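Local atomic coordinates of beta-N-acetylhexosaminidase (Beutenbergia cavernae, PDB entry 5BU9), a protein that probably hydrolyses terminal non-reducing N-acetylhexosamine residues from N-acetyl-beta-D-hexosaminides, as a member of glycoside hydrolase family 3. Residues Gln9-Gln13 with Asp66-Val72; Gly92-Pro97 with Thr116-Leu121; Leu128-Met134 with Val179-His185; Ala291-Ile295 with Ala329-Val333. All blocks are in the same frame, centred on the assembly; numbering follows the deposited sequence.

All four contacts belong to one family 3 (beta/alpha) barrel, at different depths. Contact 3 is its core: two neighbouring parallel strands joined mainly through their backbones, its centre about 7 Å from the centre of the chain. Contact 4 is also buried but joins a loop to helix 320-336 through a salt bridge and apolar packing. Contacts 1 and 2 lie farther out, their centres about 20 and 19 Å from it, and are partly buried; there polar side chains reach backbone or hydroxyl groups across the gap. Contacts 2 and 3 touch, G118 and L121 packing on V179 and L121 on N129; helix 107-123 leads into strand 128-129. Contacts 1 and 4 touch where Q13 meets V333 and I295.

Contact 1: Gln9-Gln13 with Asp66-Val72; sequences QRVGQ and DEATGGV
Two short helical pieces, 9-12 and 66-69, approach each other with Q9 and T69 closest (CA-CA 5.6 Å), and two glutamines of 9-13 bridge the space. D66 to A68 are helical, and their CB atoms point away from the first segment, so it is their carbonyls that are met. Q9, with its CB directed at this helix and chi1 m, chi2 t, extends its amide until NE2 lies 2.9 Å from D66 O and donates to E67 O at 3.2 Å; its OE1 is taken by the backbone N of S6. Q9 CG packs 3.8 Å from A68 O. T69 (-134/21, chi1 p) comes within 4.0 Å of Q13 NE2 through its CB. A type I' beta turn runs from T69 to V72, with G70 (61/26) and G71 (78/-1) both at positive phi, which favours glycine; V72 N bonds T69 O at 3.0 Å and T69 OG1 donates to V72 O at 2.8 Å. The turn leads towards strand 75-82 of the barrel, while 9-13 precedes strand 15-20. V72 (-67/129) directs its side chain at Q13, CG1 lying 3.5 Å from OE1. Q13 is folded back (chi1 m, chi2 m): OE1 accepts from K337, and NE2 donates to water 1 at 3.0 Å, which in turn bonds V72 O at 2.8 Å.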
loop_
_atom_site.group_PDB
_atom_site.type_symbol
_atom_site.label_atom_id
_atom_site.label_comp_id
_atom_site.label_asym_id
_atom_site.label_seq_id
_atom_site.Cartn_x
_atom_site.Cartn_y
_atom_site.Cartn_z
ATOM N N GLN A 9 14.616 6.506 -14.217
ATOM C CA GLN A 9 14.135 7.189 -13.037
ATOM C C GLN A 9 12.603 7.156 -12.948
ATOM O O GLN A 9 12.066 7.051 -11.847
ATOM C CB GLN A 9 14.653 8.621 -13.022
ATOM C CG GLN A 9 16.148 8.712 -12.735
ATOM C CD GLN A 9 16.679 10.079 -13.055
ATOM O OE1 GLN A 9 16.083 10.792 -13.846
ATOM N NE2 GLN A 9 17.795 10.464 -12.438
ATOM N N ARG A 10 11.898 7.217 -14.080
ATOM C CA ARG A 10 10.430 7.152 -14.037
ATOM C C ARG A 10 9.963 5.764 -13.599
ATOM O O ARG A 10 9.113 5.640 -12.712
ATOM C CB ARG A 10 9.816 7.528 -15.393
ATOM C CG ARG A 10 10.079 8.972 -15.793
ATOM C CD ARG A 10 9.171 9.471 -16.926
ATOM N NE ARG A 10 9.253 8.684 -18.160
ATOM C CZ ARG A 10 10.162 8.844 -19.131
ATOM N NH1 ARG A 10 11.113 9.753 -19.040
ATOM N NH2 ARG A 10 10.123 8.083 -20.219
ATOM N N VAL A 11 10.546 4.722 -14.188
ATOM C CA VAL A 11 10.293 3.368 -13.736
ATOM C C VAL A 11 10.578 3.267 -12.227
ATOM O O VAL A 11 9.770 2.735 -11.465
ATOM C CB VAL A 11 11.128 2.368 -14.516
ATOM C CG1 VAL A 11 11.005 1.010 -13.870
ATOM C CG2 VAL A 11 10.643 2.302 -15.932
ATOM N N GLY A 12 11.708 3.819 -11.800
ATOM C CA GLY A 12 12.095 3.788 -10.403
ATOM C C GLY A 12 11.012 4.349 -9.512
ATOM O O GLY A 12 10.786 3.847 -8.416
ATOM N N GLN A 13 10.287 5.352 -9.987
ATOM C CA GLN A 13 9.191 5.895 -9.176
ATOM C C GLN A 13 8.014 4.935 -8.941
ATOM O O GLN A 13 7.192 5.194 -8.056
ATOM C CB GLN A 13 8.650 7.170 -9.824
ATOM C CG GLN A 13 9.642 8.251 -9.855
ATOM C CD GLN A 13 9.957 8.771 -8.476
ATOM O OE1 GLN A 13 9.053 9.102 -7.705
ATOM N NE2 GLN A 13 11.244 8.829 -8.147
ATOM N N ASP A 66 20.090 13.922 -7.615
ATOM C CA ASP A 66 19.583 14.133 -8.951
ATOM C C ASP A 66 19.796 12.880 -9.832
ATOM O O ASP A 66 18.923 12.477 -10.608
ATOM C CB ASP A 66 20.244 15.367 -9.599
ATOM C CG ASP A 66 19.516 15.790 -10.873
ATOM O OD1 ASP A 66 18.418 16.389 -10.753
ATOM O OD2 ASP A 66 20.010 15.487 -11.988
ATOM N N GLU A 67 20.964 12.275 -9.707
ATOM C CA GLU A 67 21.267 11.038 -10.404
ATOM C C GLU A 67 20.409 9.856 -9.933
ATOM O O GLU A 67 20.057 8.994 -10.723
ATOM C CB GLU A 67 22.747 10.713 -10.234
ATOM C CG GLU A 67 23.185 9.487 -10.998
ATOM C CD GLU A 67 24.674 9.476 -11.195
ATOM O OE1 GLU A 67 25.295 10.516 -10.886
ATOM O OE2 GLU A 67 25.219 8.445 -11.648
ATOM N N ALA A 68 20.051 9.821 -8.656
ATOM C CA ALA A 68 19.243 8.714 -8.150
ATOM C C ALA A 68 17.774 8.814 -8.579
ATOM O O ALA A 68 17.248 7.913 -9.210
ATOM C CB ALA A 68 19.340 8.642 -6.647
ATOM N N THR A 69 17.116 9.915 -8.236
ATOM C CA THR A 69 15.672 10.031 -8.432
ATOM C C THR A 69 15.286 11.371 -9.068
ATOM O O THR A 69 14.141 11.826 -8.928
ATOM C CB THR A 69 14.909 9.898 -7.095
ATOM O OG1 THR A 69 15.300 10.973 -6.233
ATOM C CG2 THR A 69 15.263 8.612 -6.403
ATOM N N GLY A 70 16.243 12.025 -9.725
ATOM C CA GLY A 70 15.998 13.353 -10.289
ATOM C C GLY A 70 15.623 14.367 -9.217
ATOM O O GLY A 70 14.942 15.366 -9.497
ATOM N N GLY A 71 16.084 14.111 -7.990
ATOM C CA GLY A 71 15.786 14.967 -6.858
ATOM C C GLY A 71 14.394 14.769 -6.270
ATOM O O GLY A 71 14.035 15.417 -5.296
ATOM N N VAL A 72 13.603 13.871 -6.848
ATOM C CA VAL A 72 12.270 13.595 -6.330
ATOM C C VAL A 72 12.344 12.926 -4.955
ATOM O O VAL A 72 13.063 11.941 -4.770
ATOM C CB VAL A 72 11.486 12.742 -7.302
ATOM C CG1 VAL A 72 10.165 12.307 -6.672
ATOM C CG2 VAL A 72 11.231 13.557 -8.568
HETATM O O HOH W 1 11.784 9.540 -5.301
#

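Contact 2: Gly92-Pro97 with Thr116-Leu121; sequences GFSDIP and TWGAEL
Segment 92-97 is an irregular, largely extended strip laid along one side of helix 116-121, F93 opposite E120 (CA-CA 6.1 Å) and S94 opposite W117 (6.6 Å). G92 (93/-6) has backbone angles that call for glycine; F93 to P97 have extended angles. E120, chi1 m and chi2 t, aims its carboxylate at S94 and holds it twice: S94 N donates to E120 OE1 at 2.9 Å, nearly straight at 170°, and S94 OG (chi1 m) donates to E120 OE2 at a very short 2.5 Å. Backbone groups beyond these are met by amides, S94 O and I96 N by the side chain of Q86, P97 O by that of Q102. On the apolar side I96 CG2 stands 3.5 Å above the centroid of the W117 six-membered ring, 3° off its normal, a CH-pi contact; P97 CD is 3.8 Å from W117 CZ2. F93 CD1 packs on E120 CB at 3.8 Å. Helix 107-123 is the helix of the beta-alpha-beta crossover joining parallel strands 75-82 and 128-129 in the TIM barrel.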
loop_
_atom_site.group_PDB
_atom_site.type_symbol
_atom_site.label_atom_id
_atom_site.label_comp_id
_atom_site.label_asym_id
_atom_site.label_seq_id
_atom_site.Cartn_x
_atom_site.Cartn_y
_atom_site.Cartn_z
ATOM N N GLY A 92 8.151 7.385 22.292
ATOM C CA GLY A 92 7.538 8.410 21.456
ATOM C C GLY A 92 6.372 7.929 20.600
ATOM O O GLY A 92 5.718 8.726 19.934
ATOM N N PHE A 93 6.119 6.620 20.603
ATOM C CA PHE A 93 4.989 6.048 19.863
ATOM C C PHE A 93 3.891 5.581 20.806
ATOM O O PHE A 93 4.172 4.892 21.805
ATOM C CB PHE A 93 5.436 4.863 18.997
ATOM C CG PHE A 93 6.204 5.255 17.758
ATOM C CD1 PHE A 93 5.574 5.919 16.714
ATOM C CD2 PHE A 93 7.547 4.921 17.620
ATOM C CE1 PHE A 93 6.282 6.286 15.559
ATOM C CE2 PHE A 93 8.264 5.267 16.468
ATOM C CZ PHE A 93 7.623 5.957 15.438
ATOM N N SER A 94 2.649 5.946 20.498
ATOM C CA SER A 94 1.478 5.391 21.189
ATOM C C SER A 94 1.385 3.872 21.016
ATOM O O SER A 94 1.936 3.323 20.064
ATOM C CB SER A 94 0.202 6.036 20.663
ATOM O OG SER A 94 0.297 7.434 20.833
ATOM N N ASP A 95 0.717 3.188 21.943
ATOM C CA ASP A 95 0.304 1.807 21.696
ATOM C C ASP A 95 -1.092 1.913 21.101
ATOM O O ASP A 95 -2.067 2.116 21.819
ATOM C CB ASP A 95 0.321 0.936 22.968
ATOM C CG ASP A 95 1.747 0.652 23.489
ATOM O OD1 ASP A 95 2.623 0.255 22.680
ATOM O OD2 ASP A 95 1.997 0.820 24.711
ATOM N N ILE A 96 -1.159 1.784 19.780
ATOM C CA ILE A 96 -2.375 1.975 19.018
ATOM C C ILE A 96 -3.251 0.726 19.112
ATOM O O ILE A 96 -2.774 -0.358 18.871
ATOM C CB ILE A 96 -2.036 2.292 17.571
ATOM C CG1 ILE A 96 -1.033 3.452 17.505
ATOM C CG2 ILE A 96 -3.285 2.642 16.818
ATOM C CD1 ILE A 96 -0.507 3.737 16.072
ATOM N N PRO A 97 -4.539 0.887 19.467
ATOM C CA PRO A 97 -5.461 -0.257 19.562
ATOM C C PRO A 97 -5.739 -0.910 18.200
ATOM O O PRO A 97 -5.388 -0.328 17.176
ATOM C CB PRO A 97 -6.743 0.365 20.157
ATOM C CG PRO A 97 -6.567 1.844 20.080
ATOM C CD PRO A 97 -5.121 2.122 20.018
ATOM N N THR A 116 -2.872 12.322 16.617
ATOM C CA THR A 116 -1.753 12.067 17.499
ATOM C C THR A 116 -0.843 11.007 16.888
ATOM O O THR A 116 0.363 11.222 16.795
ATOM C CB THR A 116 -2.238 11.619 18.872
ATOM O OG1 THR A 116 -3.114 12.620 19.398
ATOM C CG2 THR A 116 -1.069 11.394 19.827
ATOM N N TRP A 117 -1.420 9.882 16.453
ATOM C CA TRP A 117 -0.631 8.764 15.887
ATOM C C TRP A 117 0.129 9.235 14.663
ATOM O O TRP A 117 1.300 8.918 14.470
ATOM C CB TRP A 117 -1.533 7.584 15.516
ATOM C CG TRP A 117 -2.290 7.093 16.683
ATOM C CD1 TRP A 117 -1.929 7.219 17.992
ATOM C CD2 TRP A 117 -3.563 6.433 16.677
ATOM N NE1 TRP A 117 -2.892 6.668 18.803
ATOM C CE2 TRP A 117 -3.908 6.184 18.020
ATOM C CE3 TRP A 117 -4.441 6.029 15.671
ATOM C CZ2 TRP A 117 -5.088 5.528 18.379
ATOM C CZ3 TRP A 117 -5.611 5.391 16.027
ATOM C CH2 TRP A 117 -5.927 5.152 17.368
ATOM N N GLY A 118 -0.549 10.014 13.834
ATOM C CA GLY A 118 0.087 10.604 12.669
ATOM C C GLY A 118 1.263 11.514 12.972
ATOM O O GLY A 118 2.262 11.473 12.246
ATOM N N ALA A 119 1.149 12.326 14.033
ATOM C CA ALA A 119 2.203 13.272 14.422
ATOM C C ALA A 119 3.498 12.520 14.795
ATOM O O ALA A 119 4.612 12.970 14.506
ATOM C CB ALA A 119 1.732 14.155 15.591
ATOM N N GLU A 120 3.325 11.365 15.433
ATOM C CA GLU A 120 4.431 10.505 15.810
ATOM C C GLU A 120 5.059 9.937 14.543
ATOM O O GLU A 120 6.273 9.929 14.409
ATOM C CB GLU A 120 3.945 9.390 16.740
ATOM C CG GLU A 120 3.226 9.886 18.002
ATOM C CD GLU A 120 2.456 8.775 18.723
ATOM O OE1 GLU A 120 2.315 7.673 18.150
ATOM O OE2 GLU A 120 1.977 9.003 19.859
ATOM N N LEU A 121 4.233 9.487 13.604
ATOM C CA LEU A 121 4.759 8.998 12.329
ATOM C C LEU A 121 5.541 10.099 11.634
ATOM O O LEU A 121 6.685 9.890 11.263
ATOM C CB LEU A 121 3.647 8.495 11.426
ATOM C CG LEU A 121 3.023 7.192 11.888
ATOM C CD1 LEU A 121 1.907 6.821 10.926
ATOM C CD2 LEU A 121 4.067 6.135 11.921
#

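Contact 3: Leu128-Met134 with Val179-His185; sequences LNLAPVM and VETVIKH
The family 3 KHFPG sequence starts here, K184 and H185 lining the site where both hydrogen-bond a glycerol, probably from the crystallisation liquor; the pair binds sugar in relatives and probably does so here. The strands start parallel, L128 beside E180 and N129 beside T181 (CA-CA 4.8 Å each): N129 N donates to E180 O at 2.8 Å, and V182 N to N129 O at 2.9 Å (weak) and A131 O at 3.0 Å. Between N129 and V133, where L130 centres an inverse gamma turn and a cis peptide precedes P132, the register shifts by one. V133 then pairs with K184 (CA-CA 5.0 Å). K184 N donates to P132 O at 3.3 Å, M134 N to K184 O at 2.7 Å. A second cis peptide precedes H185, whose ND1 bonds D135. K184 NZ donates to L130 O at 2.6 Å and salt-bridges E81. L128 CD1 and L130 CD2 each pack 3.7 Å from V182 CG2. Strands 75-82 and 227-230 flank the pair; helix 160-176 covers N129 and T181.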
loop_
_atom_site.group_PDB
_atom_site.type_symbol
_atom_site.label_atom_id
_atom_site.label_comp_id
_atom_site.label_asym_id
_atom_site.label_seq_id
_atom_site.Cartn_x
_atom_site.Cartn_y
_atom_site.Cartn_z
ATOM N N LEU A 128 3.746 8.351 4.610
ATOM C CA LEU A 128 2.667 7.554 4.051
ATOM C C LEU A 128 2.370 6.390 4.978
ATOM O O LEU A 128 3.285 5.661 5.372
ATOM C CB LEU A 128 3.019 7.052 2.643
ATOM C CG LEU A 128 1.867 6.344 1.936
ATOM C CD1 LEU A 128 0.686 7.322 1.717
ATOM C CD2 LEU A 128 2.340 5.743 0.619
ATOM N N ASN A 129 1.098 6.240 5.352
ATOM C CA ASN A 129 0.661 5.086 6.150
ATOM C C ASN A 129 -0.086 4.092 5.254
ATOM O O ASN A 129 -1.043 4.465 4.572
ATOM C CB ASN A 129 -0.229 5.547 7.317
ATOM C CG ASN A 129 -0.374 4.493 8.420
ATOM O OD1 ASN A 129 0.167 3.401 8.325
ATOM N ND2 ASN A 129 -1.115 4.837 9.493
ATOM N N LEU A 130 0.345 2.832 5.247
ATOM C CA LEU A 130 -0.420 1.796 4.545
ATOM C C LEU A 130 -1.575 1.343 5.455
ATOM O O LEU A 130 -1.560 0.258 6.069
ATOM C CB LEU A 130 0.487 0.616 4.119
ATOM C CG LEU A 130 1.762 0.976 3.347
ATOM C CD1 LEU A 130 2.392 -0.284 2.761
ATOM C CD2 LEU A 130 1.498 1.992 2.232
ATOM N N ALA A 131 -2.584 2.206 5.519
ATOM C CA ALA A 131 -3.752 2.060 6.393
ATOM C C ALA A 131 -4.598 3.280 6.033
ATOM O O ALA A 131 -4.053 4.225 5.507
ATOM C CB ALA A 131 -3.340 2.053 7.894
ATOM N N PRO A 132 -5.912 3.291 6.322
ATOM C CA PRO A 132 -6.687 2.303 7.071
ATOM C C PRO A 132 -7.165 1.131 6.221
ATOM O O PRO A 132 -7.361 1.263 5.019
ATOM C CB PRO A 132 -7.878 3.121 7.565
ATOM C CG PRO A 132 -8.122 4.112 6.400
ATOM C CD PRO A 132 -6.751 4.427 5.870
ATOM N N VAL A 133 -7.363 -0.004 6.874
ATOM C CA VAL A 133 -8.094 -1.143 6.317
ATOM C C VAL A 133 -9.568 -0.808 6.118
ATOM O O VAL A 133 -10.283 -0.528 7.071
ATOM C CB VAL A 133 -7.950 -2.367 7.232
ATOM C CG1 VAL A 133 -8.909 -3.444 6.841
ATOM C CG2 VAL A 133 -6.527 -2.884 7.205
HETATM N N MSE A 134 -10.040 -0.850 4.883
HETATM C CA MSE A 134 -11.460 -0.629 4.641
HETATM C C MSE A 134 -12.148 -1.898 4.156
HETATM O O MSE A 134 -13.248 -1.844 3.605
HETATM C CB MSE A 134 -11.657 0.509 3.649
HETATM C CG MSE A 134 -11.051 1.801 4.162
HETATM SE SE MSE A 134 -11.728 3.375 3.254
HETATM C CE MSE A 134 -13.422 3.541 4.223
ATOM N N VAL A 179 0.449 13.066 7.117
ATOM C CA VAL A 179 0.670 11.683 6.681
ATOM C C VAL A 179 -0.467 11.225 5.807
ATOM O O VAL A 179 -1.601 11.120 6.282
ATOM C CB VAL A 179 0.802 10.707 7.868
ATOM C CG1 VAL A 179 1.201 9.348 7.335
ATOM C CG2 VAL A 179 1.794 11.219 8.869
ATOM N N GLU A 180 -0.177 10.926 4.541
ATOM C CA GLU A 180 -1.209 10.416 3.650
ATOM C C GLU A 180 -1.502 8.972 3.985
ATOM O O GLU A 180 -0.671 8.300 4.596
ATOM C CB GLU A 180 -0.801 10.550 2.177
ATOM C CG GLU A 180 -1.232 11.899 1.550
ATOM C CD GLU A 180 -2.762 12.057 1.409
ATOM O OE1 GLU A 180 -3.197 13.130 0.912
ATOM O OE2 GLU A 180 -3.523 11.116 1.782
ATOM N N THR A 181 -2.679 8.500 3.583
ATOM C CA THR A 181 -3.079 7.127 3.866
ATOM C C THR A 181 -3.270 6.324 2.574
ATOM O O THR A 181 -3.373 6.892 1.484
ATOM C CB THR A 181 -4.366 7.105 4.684
ATOM O OG1 THR A 181 -5.289 8.054 4.131
ATOM C CG2 THR A 181 -4.061 7.485 6.151
ATOM N N VAL A 182 -3.253 5.003 2.706
ATOM C CA VAL A 182 -3.550 4.096 1.606
ATOM C C VAL A 182 -4.702 3.196 2.013
ATOM O O VAL A 182 -4.530 2.369 2.889
ATOM C CB VAL A 182 -2.331 3.266 1.262
ATOM C CG1 VAL A 182 -2.641 2.329 0.087
ATOM C CG2 VAL A 182 -1.125 4.205 0.964
ATOM N N ILE A 183 -5.887 3.345 1.430
ATOM C CA ILE A 183 -6.980 2.465 1.869
ATOM C C ILE A 183 -6.740 1.078 1.257
ATOM O O ILE A 183 -6.271 0.968 0.119
ATOM C CB ILE A 183 -8.371 3.060 1.522
ATOM C CG1 ILE A 183 -8.510 3.329 0.036
ATOM C CG2 ILE A 183 -8.585 4.376 2.267
ATOM C CD1 ILE A 183 -9.924 3.664 -0.334
ATOM N N LYS A 184 -6.989 0.021 2.022
ATOM C CA LYS A 184 -6.619 -1.339 1.586
ATOM C C LYS A 184 -7.656 -2.359 2.117
ATOM O O LYS A 184 -8.340 -2.053 3.099
ATOM C CB LYS A 184 -5.210 -1.650 2.071
ATOM C CG LYS A 184 -5.042 -1.731 3.594
ATOM C CD LYS A 184 -3.557 -1.876 3.899
ATOM C CE LYS A 184 -3.306 -2.294 5.325
ATOM N NZ LYS A 184 -1.828 -2.331 5.677
ATOM N N HIS A 185 -7.836 -3.522 1.488
ATOM C CA HIS A 185 -7.186 -3.962 0.253
ATOM C C HIS A 185 -8.241 -4.211 -0.818
ATOM O O HIS A 185 -8.991 -5.176 -0.732
ATOM C CB HIS A 185 -6.396 -5.277 0.467
ATOM C CG HIS A 185 -5.599 -5.330 1.731
ATOM N ND1 HIS A 185 -6.181 -5.379 2.980
ATOM C CD2 HIS A 185 -4.257 -5.385 1.937
ATOM C CE1 HIS A 185 -5.233 -5.446 3.901
ATOM N NE2 HIS A 185 -4.055 -5.461 3.296
#

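Contact 4: Ala291-Ile295 with Ala329-Val333; sequences AGTDI and AARRV
D294 turns its side chain (chi1 m) onto helix 329-333 and covers A329, its OD1 3.5 Å from A329 CA, with the two CA atoms 4.8 Å apart. From there D294 OD1 receives R332 NH1 at 2.6 Å, a salt-bridging hydrogen bond (147°) made near the plane of the guanidinium; R332 runs extended (chi1 m, chi2 t, chi3 t) to reach back one helical turn. The other oxygen, OD2, is held by R256 and by the backbone N of V265, so the carboxylate joins two arginines whose NH1 (R332) and NH2 (R256) lie close. Next to this polar end the packing becomes apolar: V333 CG2 (chi1 t) sits 3.9 Å from D294 CB and 3.8 Å from I295 CG1. The first segment ends helix 281-291 with a Schellman motif, G292 taking phi/psi 125/16, angles that call for glycine; it then extends through T293 (-72/138), dips at D294 (-101/-29) and straightens at I295 (-133/122). The loop thus carries the chain from helix 281-291 into strand 296-298, its D294 and I295 bonded through their backbones to strand 264-267, while helix 320-336 packs against it through A329, R332 and V333 and reaches L14 and Q13, just before strand 15-20.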
loop_
_atom_site.group_PDB
_atom_site.type_symbol
_atom_site.label_atom_id
_atom_site.label_comp_id
_atom_site.label_asym_id
_atom_site.label_seq_id
_atom_site.Cartn_x
_atom_site.Cartn_y
_atom_site.Cartn_z
ATOM N N ALA A 291 -2.072 -3.780 -15.408
ATOM C CA ALA A 291 -3.435 -3.716 -14.841
ATOM C C ALA A 291 -3.851 -2.293 -14.453
ATOM O O ALA A 291 -5.042 -1.994 -14.358
ATOM C CB ALA A 291 -3.553 -4.636 -13.614
ATOM N N GLY A 292 -2.871 -1.431 -14.195
ATOM C CA GLY A 292 -3.135 -0.031 -13.892
ATOM C C GLY A 292 -2.486 0.354 -12.564
ATOM O O GLY A 292 -2.851 1.351 -11.974
ATOM N N THR A 293 -1.555 -0.466 -12.075
ATOM C CA THR A 293 -0.811 -0.183 -10.854
ATOM C C THR A 293 0.213 0.943 -11.018
ATOM O O THR A 293 0.947 0.978 -12.013
ATOM C CB THR A 293 -0.041 -1.417 -10.406
ATOM O OG1 THR A 293 -0.967 -2.449 -10.079
ATOM C CG2 THR A 293 0.835 -1.106 -9.202
ATOM N N ASP A 294 0.308 1.834 -10.039
ATOM C CA ASP A 294 1.369 2.871 -10.046
ATOM C C ASP A 294 2.559 2.567 -9.137
ATOM O O ASP A 294 3.693 2.975 -9.403
ATOM C CB ASP A 294 0.759 4.214 -9.663
ATOM C CG ASP A 294 -0.545 4.491 -10.432
ATOM O OD1 ASP A 294 -0.552 4.423 -11.693
ATOM O OD2 ASP A 294 -1.575 4.722 -9.773
ATOM N N ILE A 295 2.335 1.830 -8.061
ATOM C CA ILE A 295 3.480 1.478 -7.218
ATOM C C ILE A 295 3.465 -0.018 -6.865
ATOM O O ILE A 295 2.495 -0.529 -6.301
ATOM C CB ILE A 295 3.531 2.358 -5.933
ATOM C CG1 ILE A 295 3.756 3.838 -6.277
ATOM C CG2 ILE A 295 4.605 1.818 -4.950
ATOM C CD1 ILE A 295 3.732 4.798 -5.027
ATOM N N ALA A 329 1.723 6.132 -15.204
ATOM C CA ALA A 329 1.874 5.716 -13.830
ATOM C C ALA A 329 2.825 6.686 -13.100
ATOM O O ALA A 329 2.512 7.167 -12.016
ATOM C CB ALA A 329 2.399 4.274 -13.770
ATOM N N ALA A 330 3.959 7.001 -13.728
ATOM C CA ALA A 330 4.954 7.867 -13.104
ATOM C C ALA A 330 4.376 9.249 -12.879
ATOM O O ALA A 330 4.668 9.896 -11.874
ATOM C CB ALA A 330 6.203 7.941 -13.945
ATOM N N ARG A 331 3.499 9.678 -13.788
ATOM C CA ARG A 331 2.872 10.991 -13.654
ATOM C C ARG A 331 1.949 11.013 -12.427
ATOM O O ARG A 331 1.907 12.021 -11.743
ATOM C CB ARG A 331 2.095 11.360 -14.932
ATOM C CG ARG A 331 2.316 12.760 -15.429
ATOM C CD ARG A 331 1.640 13.021 -16.795
ATOM N NE ARG A 331 2.329 12.314 -17.864
ATOM C CZ ARG A 331 1.780 11.367 -18.611
ATOM N NH1 ARG A 331 0.504 11.036 -18.411
ATOM N NH2 ARG A 331 2.500 10.774 -19.573
ATOM N N ARG A 332 1.222 9.924 -12.141
ATOM C CA ARG A 332 0.374 9.884 -10.928
ATOM C C ARG A 332 1.216 9.931 -9.684
ATOM O O ARG A 332 0.859 10.588 -8.700
ATOM C CB ARG A 332 -0.504 8.639 -10.868
ATOM C CG ARG A 332 -1.460 8.556 -12.062
ATOM C CD ARG A 332 -2.390 7.376 -12.006
ATOM N NE ARG A 332 -3.003 7.180 -13.304
ATOM C CZ ARG A 332 -2.704 6.201 -14.150
ATOM N NH1 ARG A 332 -1.827 5.266 -13.810
ATOM N NH2 ARG A 332 -3.321 6.132 -15.332
ATOM N N VAL A 333 2.332 9.216 -9.728
ATOM C CA VAL A 333 3.206 9.166 -8.580
ATOM C C VAL A 333 3.842 10.544 -8.323
ATOM O O VAL A 333 3.810 11.022 -7.189
ATOM C CB VAL A 333 4.253 8.092 -8.741
ATOM C CG1 VAL A 333 5.264 8.173 -7.580
ATOM C CG2 VAL A 333 3.574 6.711 -8.802
#